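Local coordinates for protein cytochrome C-550 (Paracoccus versutus, PDB 2BH4) that probably carries electrons on a covalently bound heme c, here in the ferric state of a variant with an exchanged axial ligand, at residues F12-A17 with F102-N107; P67-S72 with K84-E89. The protein carries 1 engineered substitution. All blocks are in the same frame, centred on the assembly; numbering follows the deposited sequence. Where two conformers were deposited one is given.

Contact 1 (F12-A17 with F102-N107); sequences FNKCKA and FKLGKN. With HEC (heme c), chain B.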
loop_
_atom_site.group_PDB
_atom_site.type_symbol
_atom_site.label_atom_id
_atom_site.label_comp_id
_atom_site.label_asym_id
_atom_site.label_seq_id
_atom_site.Cartn_x
_atom_site.Cartn_y
_atom_site.Cartn_z
ATOM N N PHE A 12 8.997 3.581 7.326
ATOM C CA PHE A 12 7.764 2.878 7.605
ATOM C C PHE A 12 7.244 3.205 8.998
ATOM O O PHE A 12 6.086 2.913 9.290
ATOM C CB PHE A 12 7.929 1.360 7.397
ATOM C CG PHE A 12 6.633 0.617 7.331
ATOM C CD1 PHE A 12 5.925 0.549 6.143
ATOM C CD2 PHE A 12 6.100 0.029 8.464
ATOM C CE1 PHE A 12 4.709 -0.116 6.091
ATOM C CE2 PHE A 12 4.876 -0.613 8.430
ATOM C CZ PHE A 12 4.176 -0.687 7.253
ATOM N N ASN A 13 8.064 3.804 9.862
ATOM C CA ASN A 13 7.530 4.289 11.136
ATOM C C ASN A 13 6.383 5.307 10.947
ATOM O O ASN A 13 5.537 5.449 11.820
ATOM C CB ASN A 13 8.639 4.845 12.040
ATOM C CG ASN A 13 9.609 3.764 12.526
ATOM O OD1 ASN A 13 9.271 2.575 12.631
ATOM N ND2 ASN A 13 10.839 4.184 12.809
ATOM N N LYS A 14 6.329 5.967 9.798
ATOM C CA LYS A 14 5.200 6.878 9.447
ATOM C C LYS A 14 3.947 6.153 8.978
ATOM O O LYS A 14 2.908 6.807 8.747
ATOM C CB LYS A 14 5.634 7.820 8.346
ATOM C CG LYS A 14 6.690 8.802 8.778
ATOM C CD LYS A 14 7.263 9.569 7.622
ATOM C CE LYS A 14 8.438 10.420 8.090
ATOM N NZ LYS A 14 9.604 9.587 8.445
ATOM N N CYS A 15 4.068 4.842 8.753
ATOM C CA CYS A 15 2.964 3.997 8.294
ATOM C C CYS A 15 2.403 3.076 9.367
ATOM O O CYS A 15 1.229 2.683 9.295
ATOM C CB CYS A 15 3.444 3.092 7.149
ATOM S SG CYS A 15 4.452 3.896 5.888
ATOM N N LYS A 16 3.230 2.721 10.345
ATOM C CA LYS A 16 2.875 1.645 11.283
ATOM C C LYS A 16 1.789 1.998 12.294
ATOM O O LYS A 16 1.212 1.099 12.907
ATOM C CB LYS A 16 4.108 1.080 11.994
ATOM C CG LYS A 16 4.688 1.929 13.049
ATOM C CD LYS A 16 5.871 1.182 13.634
ATOM C CE LYS A 16 6.548 1.943 14.725
ATOM N NZ LYS A 16 7.790 1.206 15.105
ATOM N N ALA A 17 1.480 3.280 12.451
ATOM C CA ALA A 17 0.342 3.650 13.280
ATOM C C ALA A 17 -0.915 2.958 12.756
ATOM O O ALA A 17 -1.794 2.560 13.529
ATOM C CB ALA A 17 0.135 5.140 13.297
ATOM N N PHE A 102 -2.909 10.421 3.676
ATOM C CA PHE A 102 -1.528 10.573 4.123
ATOM C C PHE A 102 -0.534 10.533 2.962
ATOM O O PHE A 102 -0.520 9.565 2.193
ATOM C CB PHE A 102 -1.216 9.487 5.132
ATOM C CG PHE A 102 0.139 9.617 5.720
ATOM C CD1 PHE A 102 0.364 10.514 6.727
ATOM C CD2 PHE A 102 1.186 8.872 5.244
ATOM C CE1 PHE A 102 1.614 10.679 7.246
ATOM C CE2 PHE A 102 2.443 9.039 5.761
ATOM C CZ PHE A 102 2.650 9.928 6.769
ATOM N N LYS A 103 0.306 11.574 2.875
ATOM C CA LYS A 103 1.291 11.715 1.812
ATOM C C LYS A 103 2.673 11.558 2.380
ATOM O O LYS A 103 3.018 12.213 3.355
ATOM C CB LYS A 103 1.185 13.092 1.155
ATOM C CG LYS A 103 -0.187 13.433 0.639
ATOM C CD LYS A 103 -0.331 14.888 0.259
ATOM C CE LYS A 103 -1.782 15.282 0.310
ATOM N NZ LYS A 103 -2.359 15.153 1.713
ATOM N N LEU A 104 3.486 10.728 1.737
ATOM C CA LEU A 104 4.890 10.593 2.135
ATOM C C LEU A 104 5.700 11.441 1.169
ATOM O O LEU A 104 5.673 11.224 -0.035
ATOM C CB LEU A 104 5.330 9.143 2.101
ATOM C CG LEU A 104 6.756 8.863 2.555
ATOM C CD1 LEU A 104 6.939 9.180 4.021
ATOM C CD2 LEU A 104 7.132 7.432 2.244
ATOM N N GLY A 105 6.462 12.372 1.739
ATOM C CA GLY A 105 7.102 13.426 0.974
ATOM C C GLY A 105 8.488 13.126 0.470
ATOM O O GLY A 105 8.981 13.806 -0.432
ATOM N N LYS A 106 9.116 12.106 1.037
ATOM C CA LYS A 106 10.436 11.703 0.590
ATOM C C LYS A 106 10.639 10.229 0.860
ATOM O O LYS A 106 9.860 9.610 1.582
ATOM C CB LYS A 106 11.505 12.545 1.267
ATOM C CG LYS A 106 11.510 12.474 2.783
ATOM C CD LYS A 106 12.593 13.384 3.371
ATOM C CE LYS A 106 12.582 13.324 4.891
ATOM N NZ LYS A 106 13.616 14.224 5.497
ATOM N N ASN A 107 11.659 9.660 0.232
ATOM C CA ASN A 107 12.058 8.297 0.467
ATOM C C ASN A 107 10.954 7.316 0.082
ATOM O O ASN A 107 10.842 6.232 0.642
ATOM C CB ASN A 107 12.463 8.110 1.923
ATOM C CG ASN A 107 13.568 9.058 2.349
ATOM O OD1 ASN A 107 13.492 9.687 3.402
ATOM N ND2 ASN A 107 14.568 9.212 1.497
HETATM FE FE HEC B . -2.021 3.216 4.056
HETATM C CHA HEC B . -4.291 1.561 2.145
HETATM C CHB HEC B . 0.508 1.981 2.119
HETATM C CHC HEC B . 0.240 5.181 5.724
HETATM C CHD HEC B . -4.395 3.990 6.378
HETATM N NA HEC B . -1.923 2.012 2.447
HETATM C C1A HEC B . -2.975 1.428 1.774
HETATM C C2A HEC B . -2.503 0.668 0.651
HETATM C C3A HEC B . -1.166 0.795 0.646
HETATM C C4A HEC B . -0.780 1.638 1.767
HETATM C CMA HEC B . -0.204 0.173 -0.369
HETATM C CAA HEC B . -3.388 -0.161 -0.288
HETATM C CBA HEC B . -3.495 -1.557 0.321
HETATM C CGA HEC B . -4.377 -2.540 -0.412
HETATM O O1A HEC B . -4.620 -3.648 0.170
HETATM O O2A HEC B . -4.831 -2.265 -1.556
HETATM N NB HEC B . -0.002 3.523 3.948
HETATM C C1B HEC B . 0.866 2.841 3.124
HETATM C C2B HEC B . 2.211 3.283 3.425
HETATM C C3B HEC B . 2.128 4.201 4.378
HETATM C C4B HEC B . 0.738 4.356 4.760
HETATM C CMB HEC B . 3.472 2.739 2.736
HETATM C CAB HEC B . 3.293 5.001 4.999
HETATM C CBB HEC B . 3.975 5.780 4.108
HETATM N NC HEC B . -2.050 4.345 5.712
HETATM C C1C HEC B . -1.051 5.119 6.227
HETATM C C2C HEC B . -1.513 5.794 7.419
HETATM C C3C HEC B . -2.798 5.482 7.625
HETATM C C4C HEC B . -3.139 4.545 6.560
HETATM C CMC HEC B . -0.621 6.727 8.263
HETATM C CAC HEC B . -3.762 5.931 8.758
HETATM C CBC HEC B . -3.915 7.240 9.099
HETATM N ND HEC B . -3.981 2.853 4.233
HETATM C C1D HEC B . -4.791 3.299 5.267
HETATM C C2D HEC B . -6.172 2.992 4.966
HETATM C C3D HEC B . -6.141 2.262 3.674
HETATM C C4D HEC B . -4.735 2.215 3.250
HETATM C CMD HEC B . -7.435 3.292 5.778
HETATM C CAD HEC B . -7.399 1.784 2.924
HETATM C CBD HEC B . -7.637 2.902 1.890
HETATM C CGD HEC B . -9.046 2.913 1.303
HETATM O O1D HEC B . -9.797 1.942 1.542
HETATM O O2D HEC B . -9.398 3.872 0.570
#
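Lys-14 packs against Phe-102 and Leu-104 in a small, partly buried apolar contact beside the heme of this class I cytochrome c fold. It joins the loop that opens the CXXCH heme-binding motif, after helix 5-11, to the loop leading into helix 108-117. The motif's first cysteine, Cys-15, fixes its loop to the heme through the thioether bond from SG to heme CAB, 1.8 Å long. From the 102-107 loop, Phe-102 has its CG anti to the backbone N (chi1 -176°), which carries the ring toward the porphyrin. Heme methyl CMC sits over one face of that ring, 3.9 Å above its plane and displaced toward the rim, while Phe-102 CD2 lies 3.8 Å from the meso carbon CHC. The far end of the ring reaches the motif loop: Phe-102 CZ is 3.7 Å from the carbonyl O of Lys-14 and 4.0 Å from Lys-14 CB. Leu-104 is buried, with Val-111 of helix 108-117 against it, and its CD2 approaches vinyl-derived heme CBB at 4.0 Å. The Lys-14 chain turns at its last torsion (chi4 70°), and its ammonium forms a salt bridge with Glu-11. Short of that charged end, the aliphatic part of Lys-14 crosses Leu-104 at about a right angle, Lys-14 CD resting 3.6 Å from Leu-104 CD1.

Contact 2 (P67-S72 with K84-E89); sequences PDMVWS and KPWLVE. With HEC (heme c), chain B.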
loop_
_atom_site.group_PDB
_atom_site.type_symbol
_atom_site.label_atom_id
_atom_site.label_comp_id
_atom_site.label_asym_id
_atom_site.label_seq_id
_atom_site.Cartn_x
_atom_site.Cartn_y
_atom_site.Cartn_z
ATOM N N PRO A 67 -9.969 -5.474 -13.231
ATOM C CA PRO A 67 -9.864 -6.749 -12.527
ATOM C C PRO A 67 -8.483 -7.360 -12.419
ATOM O O PRO A 67 -8.229 -8.135 -11.489
ATOM C CB PRO A 67 -10.732 -7.683 -13.359
ATOM C CG PRO A 67 -11.662 -6.803 -14.080
ATOM C CD PRO A 67 -10.955 -5.540 -14.328
ATOM N N ASP A 68 -7.621 -7.048 -13.377
ATOM C CA ASP A 68 -6.278 -7.609 -13.428
ATOM C C ASP A 68 -5.249 -6.734 -12.741
ATOM O O ASP A 68 -4.072 -7.083 -12.670
ATOM C CB ASP A 68 -5.865 -7.836 -14.887
ATOM C CG ASP A 68 -5.937 -6.554 -15.736
ATOM O OD1 ASP A 68 -6.731 -5.623 -15.407
ATOM O OD2 ASP A 68 -5.240 -6.507 -16.774
ATOM N N MET A 69 -5.692 -5.602 -12.207
ATOM C CA MET A 69 -4.742 -4.673 -11.607
ATOM C C MET A 69 -4.178 -5.181 -10.283
ATOM O O MET A 69 -4.914 -5.610 -9.395
ATOM C CB MET A 69 -5.369 -3.310 -11.407
ATOM C CG MET A 69 -4.354 -2.225 -11.098
ATOM S SD MET A 69 -4.948 -0.528 -10.873
ATOM C CE MET A 69 -5.417 -0.071 -12.534
ATOM N N VAL A 70 -2.858 -5.092 -10.162
ATOM C CA VAL A 70 -2.142 -5.398 -8.921
ATOM C C VAL A 70 -1.252 -4.216 -8.545
ATOM O O VAL A 70 -1.036 -3.295 -9.359
ATOM C CB VAL A 70 -1.255 -6.657 -9.039
ATOM C CG1 VAL A 70 -2.062 -7.856 -9.487
ATOM C CG2 VAL A 70 -0.117 -6.440 -10.000
ATOM N N TRP A 71 -0.741 -4.233 -7.315
ATOM C CA TRP A 71 0.190 -3.193 -6.873
ATOM C C TRP A 71 1.564 -3.395 -7.454
ATOM O O TRP A 71 2.351 -4.175 -6.944
ATOM C CB TRP A 71 0.288 -3.114 -5.356
ATOM C CG TRP A 71 -0.871 -2.422 -4.741
ATOM C CD1 TRP A 71 -1.831 -2.972 -3.956
ATOM C CD2 TRP A 71 -1.191 -1.026 -4.849
ATOM N NE1 TRP A 71 -2.745 -2.013 -3.589
ATOM C CE2 TRP A 71 -2.380 -0.810 -4.130
ATOM C CE3 TRP A 71 -0.611 0.046 -5.526
ATOM C CZ2 TRP A 71 -2.957 0.447 -4.008
ATOM C CZ3 TRP A 71 -1.202 1.294 -5.423
ATOM C CH2 TRP A 71 -2.373 1.483 -4.690
ATOM N N SER A 72 1.868 -2.646 -8.495
ATOM C CA SER A 72 3.221 -2.621 -9.021
ATOM C C SER A 72 4.073 -1.673 -8.200
ATOM O O SER A 72 3.560 -0.807 -7.477
ATOM C CB SER A 72 3.200 -2.140 -10.460
ATOM O OG SER A 72 2.844 -0.768 -10.531
ATOM N N LYS A 84 -4.855 10.314 -2.839
ATOM C CA LYS A 84 -6.102 10.771 -3.466
ATOM C C LYS A 84 -6.022 10.969 -4.979
ATOM O O LYS A 84 -6.871 10.444 -5.707
ATOM C CB LYS A 84 -6.642 12.051 -2.787
ATOM C CG LYS A 84 -7.901 12.673 -3.460
ATOM C CD LYS A 84 -9.169 11.828 -3.243
ATOM C CE LYS A 84 -10.473 12.648 -3.111
ATOM N NZ LYS A 84 -11.345 12.771 -4.350
ATOM N N PRO A 85 -5.044 11.746 -5.467
ATOM C CA PRO A 85 -5.029 11.901 -6.926
ATOM C C PRO A 85 -4.752 10.598 -7.666
ATOM O O PRO A 85 -5.155 10.456 -8.824
ATOM C CB PRO A 85 -3.897 12.911 -7.173
ATOM C CG PRO A 85 -3.073 12.846 -5.966
ATOM C CD PRO A 85 -3.995 12.559 -4.824
ATOM N N TRP A 86 -4.061 9.652 -7.028
ATOM C CA TRP A 86 -3.881 8.339 -7.652
ATOM C C TRP A 86 -5.248 7.680 -7.876
ATOM O O TRP A 86 -5.519 7.160 -8.949
ATOM C CB TRP A 86 -2.956 7.442 -6.818
ATOM C CG TRP A 86 -2.603 6.156 -7.467
ATOM C CD1 TRP A 86 -1.536 5.913 -8.286
ATOM C CD2 TRP A 86 -3.317 4.915 -7.365
ATOM N NE1 TRP A 86 -1.530 4.609 -8.686
ATOM C CE2 TRP A 86 -2.621 3.974 -8.144
ATOM C CE3 TRP A 86 -4.473 4.506 -6.692
ATOM C CZ2 TRP A 86 -3.033 2.650 -8.244
ATOM C CZ3 TRP A 86 -4.880 3.205 -6.814
ATOM C CH2 TRP A 86 -4.179 2.294 -7.584
ATOM N N LEU A 87 -6.106 7.727 -6.866
ATOM C CA LEU A 87 -7.447 7.178 -6.989
ATOM C C LEU A 87 -8.254 7.904 -8.056
ATOM O O LEU A 87 -8.948 7.266 -8.830
ATOM C CB LEU A 87 -8.193 7.289 -5.662
ATOM C CG LEU A 87 -7.749 6.348 -4.554
ATOM C CD1 LEU A 87 -8.555 6.643 -3.304
ATOM C CD2 LEU A 87 -7.908 4.885 -4.949
ATOM N N VAL A 88 -8.162 9.235 -8.090
ATOM C CA VAL A 88 -8.867 9.993 -9.113
ATOM C C VAL A 88 -8.378 9.576 -10.509
ATOM O O VAL A 88 -9.157 9.401 -11.426
ATOM C CB VAL A 88 -8.716 11.506 -8.897
ATOM C CG1 VAL A 88 -9.296 12.293 -10.092
ATOM C CG2 VAL A 88 -9.367 11.927 -7.612
ATOM N N GLU A 89 -7.066 9.429 -10.666
ATOM C CA GLU A 89 -6.495 9.020 -11.920
ATOM C C GLU A 89 -7.026 7.671 -12.386
ATOM O O GLU A 89 -7.425 7.535 -13.542
ATOM C CB GLU A 89 -4.964 8.987 -11.832
ATOM C CG GLU A 89 -4.249 8.503 -13.086
ATOM C CD GLU A 89 -2.769 8.431 -12.886
ATOM O OE1 GLU A 89 -2.204 9.425 -12.379
ATOM O OE2 GLU A 89 -2.175 7.379 -13.205
HETATM FE FE HEC B . -2.021 3.216 4.056
HETATM C CHA HEC B . -4.291 1.561 2.145
HETATM C CHB HEC B . 0.508 1.981 2.119
HETATM C CHC HEC B . 0.240 5.181 5.724
HETATM C CHD HEC B . -4.395 3.990 6.378
HETATM N NA HEC B . -1.923 2.012 2.447
HETATM C C1A HEC B . -2.975 1.428 1.774
HETATM C C2A HEC B . -2.503 0.668 0.651
HETATM C C3A HEC B . -1.166 0.795 0.646
HETATM C C4A HEC B . -0.780 1.638 1.767
HETATM C CMA HEC B . -0.204 0.173 -0.369
HETATM C CAA HEC B . -3.388 -0.161 -0.288
HETATM C CBA HEC B . -3.495 -1.557 0.321
HETATM C CGA HEC B . -4.377 -2.540 -0.412
HETATM O O1A HEC B . -4.620 -3.648 0.170
HETATM O O2A HEC B . -4.831 -2.265 -1.556
HETATM N NB HEC B . -0.002 3.523 3.948
HETATM C C1B HEC B . 0.866 2.841 3.124
HETATM C C2B HEC B . 2.211 3.283 3.425
HETATM C C3B HEC B . 2.128 4.201 4.378
HETATM C C4B HEC B . 0.738 4.356 4.760
HETATM C CMB HEC B . 3.472 2.739 2.736
HETATM C CAB HEC B . 3.293 5.001 4.999
HETATM C CBB HEC B . 3.975 5.780 4.108
HETATM N NC HEC B . -2.050 4.345 5.712
HETATM C C1C HEC B . -1.051 5.119 6.227
HETATM C C2C HEC B . -1.513 5.794 7.419
HETATM C C3C HEC B . -2.798 5.482 7.625
HETATM C C4C HEC B . -3.139 4.545 6.560
HETATM C CMC HEC B . -0.621 6.727 8.263
HETATM C CAC HEC B . -3.762 5.931 8.758
HETATM C CBC HEC B . -3.915 7.240 9.099
HETATM N ND HEC B . -3.981 2.853 4.233
HETATM C C1D HEC B . -4.791 3.299 5.267
HETATM C C2D HEC B . -6.172 2.992 4.966
HETATM C C3D HEC B . -6.141 2.262 3.674
HETATM C C4D HEC B . -4.735 2.215 3.250
HETATM C CMD HEC B . -7.435 3.292 5.778
HETATM C CAD HEC B . -7.399 1.784 2.924
HETATM C CBD HEC B . -7.637 2.902 1.890
HETATM C CGD HEC B . -9.046 2.913 1.303
HETATM O O1D HEC B . -9.797 1.942 1.542
HETATM O O2D HEC B . -9.398 3.872 0.570
#
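Trp-71 and Trp-86 meet through their six-membered rings in an offset stack, centroids 4.7 Å apart and planes inclined by 26°. Trp-71 brings the outer corner of its benzo ring over one face of Trp-86, near the rim, with CH2 of Trp-71 3.5 Å from CH2 of Trp-86. Alongside, Trp-71 CZ3 lies 3.6 Å from Trp-86 CZ2. A trans first torsion (chi1 -173°) extends Trp-86 from helix 83-91 toward its partner. The pyrrole edge of Trp-71 does a different job: NE1 donates a nearly straight hydrogen bond (165°, 2.9 Å from NE1 to O2A) to heme propionate oxygen O2A, which lies in the indole plane at the ring edge, and heme methyl CMA sits over one face. Were Trp-71 replaced by an alanine, propionate O2A would probably lose this donor and a gap would open between the heme and Trp-86. In one of its two modelled conformers Met-69 sets SD obliquely beside the Trp-86 ring, a loose and doubtful Met-aromatic contact. The buried pair joins the loop between helices 57-65 and 73-81 to helix 83-91: Val-62 of the first touches Trp-86, while from the second Asp-75 accepts a hydrogen bond from Trp-86 NE1 and Tyr-79 meets the same indole edge-to-face.

The four segments come along the chain in the order 12-17, 67-72, 84-89, 102-107, so contact 1 pairs the outer two and contact 2 the inner two. Their centres are 19 Å apart and their nearest atoms about 6 Å, without touching; heme c is what they share. Contact 1 meets it at the thioether-bearing side, between the ends of helices 5-11 and 108-117, and contact 2 at a propionate, where helices 57-65, 73-81 and 83-91 gather. Contact 1 thus brings residues far apart in sequence together at the heme, while contact 2 reaches the same cofactor through Trp-71, backed by a nearby helix.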